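Local coordinates for protein protoporphyrinogen oxidase (PDB 3LOV) that binds FAD and probably oxidises coproporphyrinogen III to coproporphyrin III with molecular oxygen, a step of heme biosynthesis, at residues L258-E263 and Q292-A297; H298-E303 and I421-E426; A336-T341 and L385-K390. All coordinates share one frame; numbering follows the deposited sequence. Where two conformers were deposited one is given.

Contact 1 (L258-E263 and Q292-A297)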
loop_
_atom_site.group_PDB
_atom_site.type_symbol
_atom_site.label_atom_id
_atom_site.label_comp_id
_atom_site.label_asym_id
_atom_site.label_seq_id
_atom_site.Cartn_x
_atom_site.Cartn_y
_atom_site.Cartn_z
ATOM N N LEU A 258 13.204 22.694 4.093
ATOM C CA LEU A 258 12.976 23.631 2.988
ATOM C C LEU A 258 14.106 23.659 1.973
ATOM O O LEU A 258 13.891 24.062 0.840
ATOM C CB LEU A 258 12.811 25.033 3.560
ATOM C CG LEU A 258 11.656 25.252 4.524
ATOM C CD1 LEU A 258 11.638 26.691 5.061
ATOM C CD2 LEU A 258 10.339 24.920 3.848
ATOM N N ALA A 259 15.310 23.247 2.363
ATOM C CA ALA A 259 16.479 23.330 1.475
ATOM C C ALA A 259 17.644 22.621 2.105
ATOM O O ALA A 259 17.732 22.532 3.334
ATOM C CB ALA A 259 16.868 24.779 1.194
ATOM N N ILE A 260 18.533 22.107 1.261
ATOM C CA ILE A 260 19.789 21.461 1.704
ATOM C C ILE A 260 20.995 22.207 1.076
ATOM O O ILE A 260 21.059 22.388 -0.129
ATOM C CB ILE A 260 19.803 19.959 1.302
ATOM C CG1 ILE A 260 18.628 19.200 1.978
ATOM C CG2 ILE A 260 21.141 19.268 1.667
ATOM C CD1 ILE A 260 18.543 17.723 1.604
ATOM N N SER A 261 21.945 22.652 1.888
ATOM C CA SER A 261 23.166 23.322 1.365
ATOM C C SER A 261 24.408 22.697 1.912
ATOM O O SER A 261 24.406 22.128 3.001
ATOM C CB SER A 261 23.167 24.770 1.776
ATOM O OG SER A 261 21.934 25.371 1.462
ATOM N N ARG A 262 25.505 22.880 1.196
ATOM C CA ARG A 262 26.749 22.289 1.605
ATOM C C ARG A 262 27.439 23.143 2.678
ATOM O O ARG A 262 27.474 24.359 2.573
ATOM C CB ARG A 262 27.628 22.076 0.382
ATOM C CG ARG A 262 26.875 21.251 -0.678
ATOM C CD ARG A 262 27.794 20.714 -1.732
ATOM N NE ARG A 262 27.053 20.397 -2.960
ATOM C CZ ARG A 262 26.626 19.188 -3.310
ATOM N NH1 ARG A 262 26.841 18.147 -2.525
ATOM N NH2 ARG A 262 25.973 19.016 -4.461
ATOM N N GLU A 263 27.928 22.480 3.729
ATOM C CA GLU A 263 28.767 23.088 4.772
ATOM C C GLU A 263 30.048 22.298 4.798
ATOM O O GLU A 263 30.258 21.521 5.711
ATOM C CB GLU A 263 28.148 22.972 6.161
ATOM C CG GLU A 263 27.112 23.963 6.482
ATOM C CD GLU A 263 27.663 25.342 6.647
ATOM O OE1 GLU A 263 28.898 25.522 6.656
ATOM O OE2 GLU A 263 26.852 26.261 6.710
ATOM N N GLN A 292 13.346 18.160 -5.821
ATOM C CA GLN A 292 13.485 19.610 -5.670
ATOM C C GLN A 292 14.586 19.976 -4.671
ATOM O O GLN A 292 15.310 20.929 -4.887
ATOM C CB GLN A 292 12.207 20.248 -5.176
ATOM C CG GLN A 292 11.357 20.851 -6.229
ATOM C CD GLN A 292 10.306 21.746 -5.613
ATOM O OE1 GLN A 292 9.641 21.358 -4.647
ATOM N NE2 GLN A 292 10.163 22.953 -6.148
ATOM N N LEU A 293 14.674 19.233 -3.567
ATOM C CA LEU A 293 15.679 19.476 -2.526
ATOM C C LEU A 293 17.108 19.135 -2.949
ATOM O O LEU A 293 18.073 19.623 -2.337
ATOM C CB LEU A 293 15.342 18.674 -1.252
ATOM C CG LEU A 293 14.115 19.096 -0.433
ATOM C CD1 LEU A 293 13.852 18.004 0.589
ATOM C CD2 LEU A 293 14.244 20.468 0.238
ATOM N N LEU A 294 17.269 18.293 -3.975
ATOM C CA LEU A 294 18.612 17.867 -4.410
ATOM C C LEU A 294 18.881 18.254 -5.857
ATOM O O LEU A 294 19.010 17.390 -6.720
ATOM C CB LEU A 294 18.815 16.363 -4.195
ATOM C CG LEU A 294 18.540 15.813 -2.791
ATOM C CD1 LEU A 294 18.477 14.258 -2.817
ATOM C CD2 LEU A 294 19.580 16.339 -1.734
ATOM N N PRO A 295 19.021 19.560 -6.115
ATOM C CA PRO A 295 19.092 20.061 -7.491
ATOM C C PRO A 295 20.342 19.680 -8.272
ATOM O O PRO A 295 20.282 19.698 -9.491
ATOM C CB PRO A 295 19.014 21.583 -7.313
ATOM C CG PRO A 295 19.460 21.815 -5.902
ATOM C CD PRO A 295 18.923 20.669 -5.146
ATOM N N ASP A 296 21.438 19.329 -7.597
ATOM C CA ASP A 296 22.646 18.844 -8.272
ATOM C C ASP A 296 22.575 17.388 -8.645
ATOM O O ASP A 296 23.478 16.869 -9.266
ATOM C CB ASP A 296 23.875 19.039 -7.379
ATOM C CG ASP A 296 24.068 20.485 -6.972
ATOM O OD1 ASP A 296 23.520 21.357 -7.663
ATOM O OD2 ASP A 296 24.728 20.740 -5.941
ATOM N N ALA A 297 21.516 16.708 -8.229
ATOM C CA ALA A 297 21.344 15.339 -8.587
ATOM C C ALA A 297 20.391 15.255 -9.782
ATOM O O ALA A 297 19.355 15.899 -9.812
ATOM C CB ALA A 297 20.831 14.560 -7.425
HETATM O O HOH W 1 17.790 22.291 -1.558
#
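Arg262 NH2 is held across the contact by one strong bond, a salt bridge to Asp296 OD2 at 2.6 Å with an N-H...O angle of 149°. NH1 of the same guanidinium donates to Gln431 O, and the group also makes a cation-pi contact with Tyr432. The two side chains of the salt bridge meet tip to tip and nearly coplanar, their planes 14° apart, and OD2 offers the anti lone pair, on the side away from OD1. An arginine chain extended from CG to NE spans the gap from the strand. Farther along, one water bridges the backbones, accepting from Ile260 N at 2.9 Å and donating to Leu293 O at 2.8 Å. Beside it Ile260 crosses Leu294 obliquely, CD1 against CD2 at 3.8 Å. Leu293 CD2 instead presses on the Leu258 backbone, 3.6 Å from C; the Leu293 side chain also touches Leu257, a residue of the FAD site. Just beyond helix 287-293, Leu294 to Ala297 form a type I beta turn, closed by Ala297 N on Leu294 O. The arrangement joins an edge strand of the three-stranded antiparallel sheet to a helix end in the Rossmann-type FAD-binding part of this amine-oxidase-like fold.

Contact 2 (H298-E303 and I421-E426)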
loop_
_atom_site.group_PDB
_atom_site.type_symbol
_atom_site.label_atom_id
_atom_site.label_comp_id
_atom_site.label_asym_id
_atom_site.label_seq_id
_atom_site.Cartn_x
_atom_site.Cartn_y
_atom_site.Cartn_z
ATOM N N HIS A 298 20.752 14.430 -10.758
ATOM C CA HIS A 298 19.940 14.206 -11.956
ATOM C C HIS A 298 19.101 12.949 -11.718
ATOM O O HIS A 298 19.618 11.837 -11.762
ATOM C CB HIS A 298 20.859 14.034 -13.189
ATOM C CG HIS A 298 20.124 13.815 -14.483
ATOM N ND1 HIS A 298 19.143 14.667 -14.938
ATOM C CD2 HIS A 298 20.223 12.825 -15.408
ATOM C CE1 HIS A 298 18.679 14.228 -16.097
ATOM N NE2 HIS A 298 19.308 13.106 -16.396
ATOM N N LEU A 299 17.810 13.150 -11.442
ATOM C CA LEU A 299 16.929 12.103 -10.938
ATOM C C LEU A 299 15.652 11.940 -11.803
ATOM O O LEU A 299 14.528 12.053 -11.302
ATOM C CB LEU A 299 16.546 12.503 -9.518
ATOM C CG LEU A 299 17.691 12.585 -8.491
ATOM C CD1 LEU A 299 17.159 12.875 -7.052
ATOM C CD2 LEU A 299 18.508 11.333 -8.505
ATOM N N PRO A 300 15.812 11.718 -13.126
ATOM C CA PRO A 300 14.625 11.652 -13.987
ATOM C C PRO A 300 13.732 10.475 -13.588
ATOM O O PRO A 300 12.512 10.558 -13.743
ATOM C CB PRO A 300 15.217 11.441 -15.392
ATOM C CG PRO A 300 16.563 10.824 -15.153
ATOM C CD PRO A 300 17.053 11.474 -13.879
ATOM N N GLU A 301 14.344 9.392 -13.086
ATOM C CA GLU A 301 13.585 8.234 -12.590
ATOM C C GLU A 301 12.539 8.679 -11.575
ATOM O O GLU A 301 11.381 8.270 -11.645
ATOM C CB GLU A 301 14.478 7.188 -11.949
ATOM C CG GLU A 301 15.489 6.566 -12.887
ATOM C CD GLU A 301 16.779 7.392 -13.030
ATOM O OE1 GLU A 301 16.883 8.518 -12.510
ATOM O OE2 GLU A 301 17.728 6.877 -13.620
ATOM N N LEU A 302 12.913 9.570 -10.672
ATOM C CA LEU A 302 11.945 10.099 -9.712
ATOM C C LEU A 302 10.970 11.108 -10.320
ATOM O O LEU A 302 9.826 11.174 -9.887
ATOM C CB LEU A 302 12.646 10.712 -8.499
ATOM C CG LEU A 302 13.351 9.731 -7.571
ATOM C CD1 LEU A 302 13.728 10.461 -6.265
ATOM C CD2 LEU A 302 12.498 8.525 -7.253
ATOM N N GLU A 303 11.409 11.901 -11.309
ATOM C CA GLU A 303 10.478 12.833 -12.004
ATOM C C GLU A 303 9.376 12.070 -12.769
ATOM O O GLU A 303 8.275 12.536 -12.893
ATOM C CB GLU A 303 11.225 13.749 -12.989
ATOM C CG GLU A 303 12.164 14.727 -12.311
ATOM C CD GLU A 303 13.219 15.328 -13.236
ATOM O OE1 GLU A 303 13.362 14.904 -14.399
ATOM O OE2 GLU A 303 13.955 16.204 -12.761
ATOM N N ILE A 421 15.690 2.669 -9.016
ATOM C CA ILE A 421 15.894 3.205 -7.678
ATOM C C ILE A 421 17.377 3.035 -7.253
ATOM O O ILE A 421 17.914 3.925 -6.614
ATOM C CB ILE A 421 14.966 2.547 -6.705
ATOM C CG1 ILE A 421 13.498 2.990 -6.993
ATOM C CG2 ILE A 421 15.429 2.729 -5.214
ATOM C CD1 ILE A 421 13.226 4.498 -7.127
ATOM N N GLN A 422 18.035 1.914 -7.577
ATOM C CA GLN A 422 19.488 1.741 -7.326
ATOM C C GLN A 422 20.268 2.879 -7.997
ATOM O O GLN A 422 21.177 3.493 -7.410
ATOM C CB GLN A 422 19.982 0.353 -7.828
ATOM C CG GLN A 422 21.490 0.275 -8.165
ATOM C CD GLN A 422 21.965 -1.107 -8.662
ATOM O OE1 GLN A 422 21.222 -2.090 -8.647
ATOM N NE2 GLN A 422 23.219 -1.173 -9.094
ATOM N N ARG A 423 19.926 3.161 -9.250
ATOM C CA ARG A 423 20.602 4.232 -9.943
ATOM C C ARG A 423 20.317 5.599 -9.285
ATOM O O ARG A 423 21.229 6.375 -9.133
ATOM C CB ARG A 423 20.284 4.214 -11.452
ATOM C CG ARG A 423 21.182 5.165 -12.299
ATOM C CD ARG A 423 20.514 6.514 -12.411
ATOM N NE ARG A 423 21.396 7.651 -12.653
ATOM C CZ ARG A 423 21.001 8.917 -12.569
ATOM N NH1 ARG A 423 19.745 9.205 -12.209
ATOM N NH2 ARG A 423 21.860 9.901 -12.829
ATOM N N VAL A 424 19.074 5.886 -8.877
ATOM C CA VAL A 424 18.753 7.123 -8.130
ATOM C C VAL A 424 19.674 7.252 -6.873
ATOM O O VAL A 424 20.345 8.276 -6.682
ATOM C CB VAL A 424 17.199 7.212 -7.794
ATOM C CG1 VAL A 424 16.878 8.201 -6.671
ATOM C CG2 VAL A 424 16.366 7.553 -9.039
ATOM N N ARG A 425 19.781 6.181 -6.090
ATOM C CA ARG A 425 20.579 6.178 -4.860
ATOM C C ARG A 425 22.072 6.415 -5.089
ATOM O O ARG A 425 22.701 7.149 -4.307
ATOM C CB ARG A 425 20.360 4.884 -4.087
ATOM C CG ARG A 425 18.943 4.815 -3.457
ATOM C CD ARG A 425 18.830 3.604 -2.548
ATOM N NE ARG A 425 17.735 3.721 -1.586
ATOM C CZ ARG A 425 16.743 2.840 -1.445
ATOM N NH1 ARG A 425 16.683 1.719 -2.166
ATOM N NH2 ARG A 425 15.826 3.054 -0.521
ATOM N N GLU A 426 22.612 5.866 -6.187
ATOM C CA GLU A 426 24.017 6.074 -6.573
ATOM C C GLU A 426 24.270 7.504 -6.996
ATOM O O GLU A 426 25.313 8.086 -6.685
ATOM C CB GLU A 426 24.397 5.141 -7.733
ATOM C CG GLU A 426 24.463 3.688 -7.320
ATOM C CD GLU A 426 24.589 2.744 -8.509
ATOM O OE1 GLU A 426 24.776 3.243 -9.650
ATOM O OE2 GLU A 426 24.489 1.509 -8.293
#
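Arg423 NH1 lies between two acceptors of the loop and helix start opposite. Its stronger bond is to His298 O, at 2.7 Å with an N-H...O angle of 155°, and the carbonyl sits at the edge of the guanidinium, near its plane. NH2 adds a weak bond to the same oxygen, so that O receives both terminal nitrogens. On its other flank NH1 forms a salt bridge with Glu301 OE1 at 3.0 Å, weak as a hydrogen bond; the two side chains cross at about a right angle with their planes 25° apart. Both are bent at chi2, and the carboxylate thereby also lies against the arginine stem, Glu301 OE2 3.1 Å from Arg423 CD. Beneath this polar layer Val424 is wedged: CG2 abuts Glu301 CB at 3.5 Å, while CG1 meets Leu302 CD1 at 3.9 Å and Leu299 CD2 at 4.0 Å. An alanine in place of Arg423 would remove both arginine bonds to His298 O and the ion pair with Glu301, and would probably loosen the loop before helix 300-303. Further out, Pro300 CD lies over the centre of the His298 ring, and Glu427 accepts from His298 N. Leu302 also packs on helix 287-293. This is helix-to-helix packing in which the arginine bonds to the carbonyl just before Leu299, the N-cap residue of helix 300-303, in the FAD-binding part of the fold.

Contact 3 (A336-T341 and L385-K390)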
loop_
_atom_site.group_PDB
_atom_site.type_symbol
_atom_site.label_atom_id
_atom_site.label_comp_id
_atom_site.label_asym_id
_atom_site.label_seq_id
_atom_site.Cartn_x
_atom_site.Cartn_y
_atom_site.Cartn_z
ATOM N N ALA A 336 -17.136 0.122 -14.806
ATOM C CA ALA A 336 -18.538 0.178 -14.344
ATOM C C ALA A 336 -18.895 1.606 -13.971
ATOM O O ALA A 336 -18.010 2.367 -13.647
ATOM C CB ALA A 336 -18.773 -0.780 -13.127
ATOM N N PRO A 337 -20.193 1.969 -13.961
ATOM C CA PRO A 337 -20.541 3.385 -13.700
ATOM C C PRO A 337 -20.593 3.783 -12.215
ATOM O O PRO A 337 -21.678 4.031 -11.674
ATOM C CB PRO A 337 -21.908 3.518 -14.394
ATOM C CG PRO A 337 -22.504 2.147 -14.273
ATOM C CD PRO A 337 -21.359 1.202 -14.441
ATOM N N TYR A 338 -19.422 3.833 -11.562
ATOM C CA TYR A 338 -19.320 4.135 -10.131
ATOM C C TYR A 338 -18.109 4.996 -9.858
ATOM O O TYR A 338 -17.129 4.923 -10.564
ATOM C CB TYR A 338 -19.203 2.847 -9.298
ATOM C CG TYR A 338 -20.354 1.916 -9.479
ATOM C CD1 TYR A 338 -21.539 2.124 -8.779
ATOM C CD2 TYR A 338 -20.283 0.858 -10.351
ATOM C CE1 TYR A 338 -22.624 1.292 -8.933
ATOM C CE2 TYR A 338 -21.371 0.014 -10.527
ATOM C CZ TYR A 338 -22.541 0.238 -9.805
ATOM O OH TYR A 338 -23.643 -0.580 -9.956
ATOM N N SER A 339 -18.204 5.815 -8.827
ATOM C CA SER A 339 -17.079 6.564 -8.316
ATOM C C SER A 339 -16.192 5.726 -7.407
ATOM O O SER A 339 -14.979 5.899 -7.423
ATOM C CB SER A 339 -17.597 7.781 -7.551
ATOM O OG SER A 339 -18.369 8.615 -8.405
ATOM N N ILE A 340 -16.761 4.805 -6.629
ATOM C CA ILE A 340 -15.951 3.997 -5.728
ATOM C C ILE A 340 -15.196 2.847 -6.414
ATOM O O ILE A 340 -15.732 2.172 -7.294
ATOM C CB ILE A 340 -16.745 3.481 -4.504
ATOM C CG1 ILE A 340 -17.806 2.436 -4.862
ATOM C CG2 ILE A 340 -17.408 4.625 -3.799
ATOM C CD1 ILE A 340 -18.670 2.012 -3.606
ATOM N N THR A 341 -13.947 2.626 -6.002
ATOM C CA THR A 341 -13.137 1.541 -6.546
ATOM C C THR A 341 -13.214 0.273 -5.693
ATOM O O THR A 341 -12.874 -0.822 -6.166
ATOM C CB THR A 341 -11.679 1.963 -6.611
ATOM O OG1 THR A 341 -11.167 2.011 -5.282
ATOM C CG2 THR A 341 -11.533 3.406 -7.285
ATOM N N LEU A 385 -22.305 7.964 -1.557
ATOM C CA LEU A 385 -23.654 7.558 -1.120
ATOM C C LEU A 385 -24.504 7.053 -2.271
ATOM O O LEU A 385 -25.130 5.994 -2.158
ATOM C CB LEU A 385 -24.391 8.680 -0.391
ATOM C CG LEU A 385 -24.257 8.485 1.113
ATOM C CD1 LEU A 385 -24.302 9.812 1.913
ATOM C CD2 LEU A 385 -25.275 7.453 1.588
ATOM N N GLN A 386 -24.522 7.795 -3.371
ATOM C CA GLN A 386 -25.251 7.351 -4.551
ATOM C C GLN A 386 -24.802 5.963 -5.017
ATOM O O GLN A 386 -25.620 5.136 -5.429
ATOM C CB GLN A 386 -25.035 8.310 -5.705
ATOM C CG GLN A 386 -25.601 9.683 -5.470
ATOM C CD GLN A 386 -25.572 10.539 -6.724
ATOM O OE1 GLN A 386 -25.439 10.018 -7.845
ATOM N NE2 GLN A 386 -25.715 11.857 -6.544
ATOM N N ASP A 387 -23.493 5.735 -5.027
ATOM C CA ASP A 387 -22.979 4.451 -5.483
ATOM C C ASP A 387 -23.544 3.388 -4.585
ATOM O O ASP A 387 -24.131 2.430 -5.062
ATOM C CB ASP A 387 -21.440 4.404 -5.466
ATOM C CG ASP A 387 -20.803 5.133 -6.646
ATOM O OD1 ASP A 387 -21.538 5.543 -7.553
ATOM O OD2 ASP A 387 -19.553 5.291 -6.679
ATOM N N LEU A 388 -23.397 3.560 -3.280
ATOM C CA LEU A 388 -23.783 2.507 -2.356
ATOM C C LEU A 388 -25.301 2.255 -2.376
ATOM O O LEU A 388 -25.757 1.108 -2.364
ATOM C CB LEU A 388 -23.300 2.821 -0.944
ATOM C CG LEU A 388 -21.795 2.606 -0.710
ATOM C CD1 LEU A 388 -21.380 3.083 0.692
ATOM C CD2 LEU A 388 -21.398 1.117 -0.929
ATOM N N GLU A 389 -26.082 3.319 -2.437
ATOM C CA GLU A 389 -27.525 3.156 -2.467
ATOM C C GLU A 389 -27.941 2.357 -3.702
ATOM O O GLU A 389 -28.891 1.596 -3.670
ATOM C CB GLU A 389 -28.222 4.526 -2.424
ATOM C CG GLU A 389 -28.041 5.242 -1.087
ATOM C CD GLU A 389 -28.972 6.422 -0.894
ATOM O OE1 GLU A 389 -29.344 7.081 -1.898
ATOM O OE2 GLU A 389 -29.326 6.685 0.278
ATOM N N LYS A 390 -27.230 2.541 -4.800
ATOM C CA LYS A 390 -27.538 1.795 -5.994
ATOM C C LYS A 390 -27.089 0.350 -5.808
ATOM O O LYS A 390 -27.824 -0.577 -6.137
ATOM C CB LYS A 390 -26.862 2.415 -7.204
ATOM C CG LYS A 390 -27.248 1.759 -8.517
ATOM C CD LYS A 390 -26.396 2.269 -9.687
ATOM C CE LYS A 390 -26.622 1.398 -10.941
ATOM N NZ LYS A 390 -25.502 1.457 -11.926
HETATM O O HOH W 2 -24.336 4.078 -11.434
HETATM O O HOH W 3 -20.801 7.799 -8.389
#
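Asp387 reaches from the helix straight at the backbone of 338-340, and the other side chains are arranged around its carboxylate. OD2 accepts two consecutive amides: Ile340 N at 2.8 Å, nearly along the C-O axis and with an N-H...O angle of 153°, and Ser339 N at 2.6 Å, bent and weak. OD1 takes a different partner, a water that donates to it at 2.5 Å and is also hydrogen-bonded to Ser339 OG. With CG anti to its own carbonyl carbon, the buried carboxylate faces these donors, which would probably stabilise its negative charge.

The Tyr338 ring stands on edge to this group, the two planes 79° apart, with CD1 3.6 Å from OD1. This puts the CD1 edge of the ring, not its face, toward the acid. At the far end of the ring Lys390 arrives with its chain extended beyond CG, crossing the tyrosine at about a right angle, with its CD, CE and NZ near CE1 and OH. NZ gives OH only a weak bond, at 3.4 Å, and donates to a water that itself donates to Pro337 O. Pro337 is the centre of an inverse gamma turn, which Tyr338 N closes on Ala336 O.

Ile340 runs past Asp387 in the opposite direction. Its CG1 holds the crowded position between backbone N and carbonyl carbon (chi1 69°), and CD1 meets Leu388 CD2 at 3.9 Å, crossing at about a right angle. Ile340 packs further on Val384 and Ile391 of the same helix and on strand 357-364. The arrangement is a helix side chain capturing loop amides: it fastens helix 377-392 to the turn that leads into strand 340-345 of the mixed sheet, away from the FAD site.

Overall arrangement
From the N terminus, strand 259-263 comes first; contact 1 closes a short loop from it through the rest of its antiparallel sheet, strand 280-283 and helix 287-293. The chain runs directly on from 297 into 298-303, where contact 2 opens, so the two are in series, their centres 15 Å apart. Contact 2 closes a far longer loop, returning only at helix 417-431. Contact 3 falls wholly within that excursion, joining the start of strand 340-345 to helix 377-392 on the mixed sheet. It is remote, its nearest atoms about 23 Å from contact 2 and about 28 Å from contact 1. None of the loops cross.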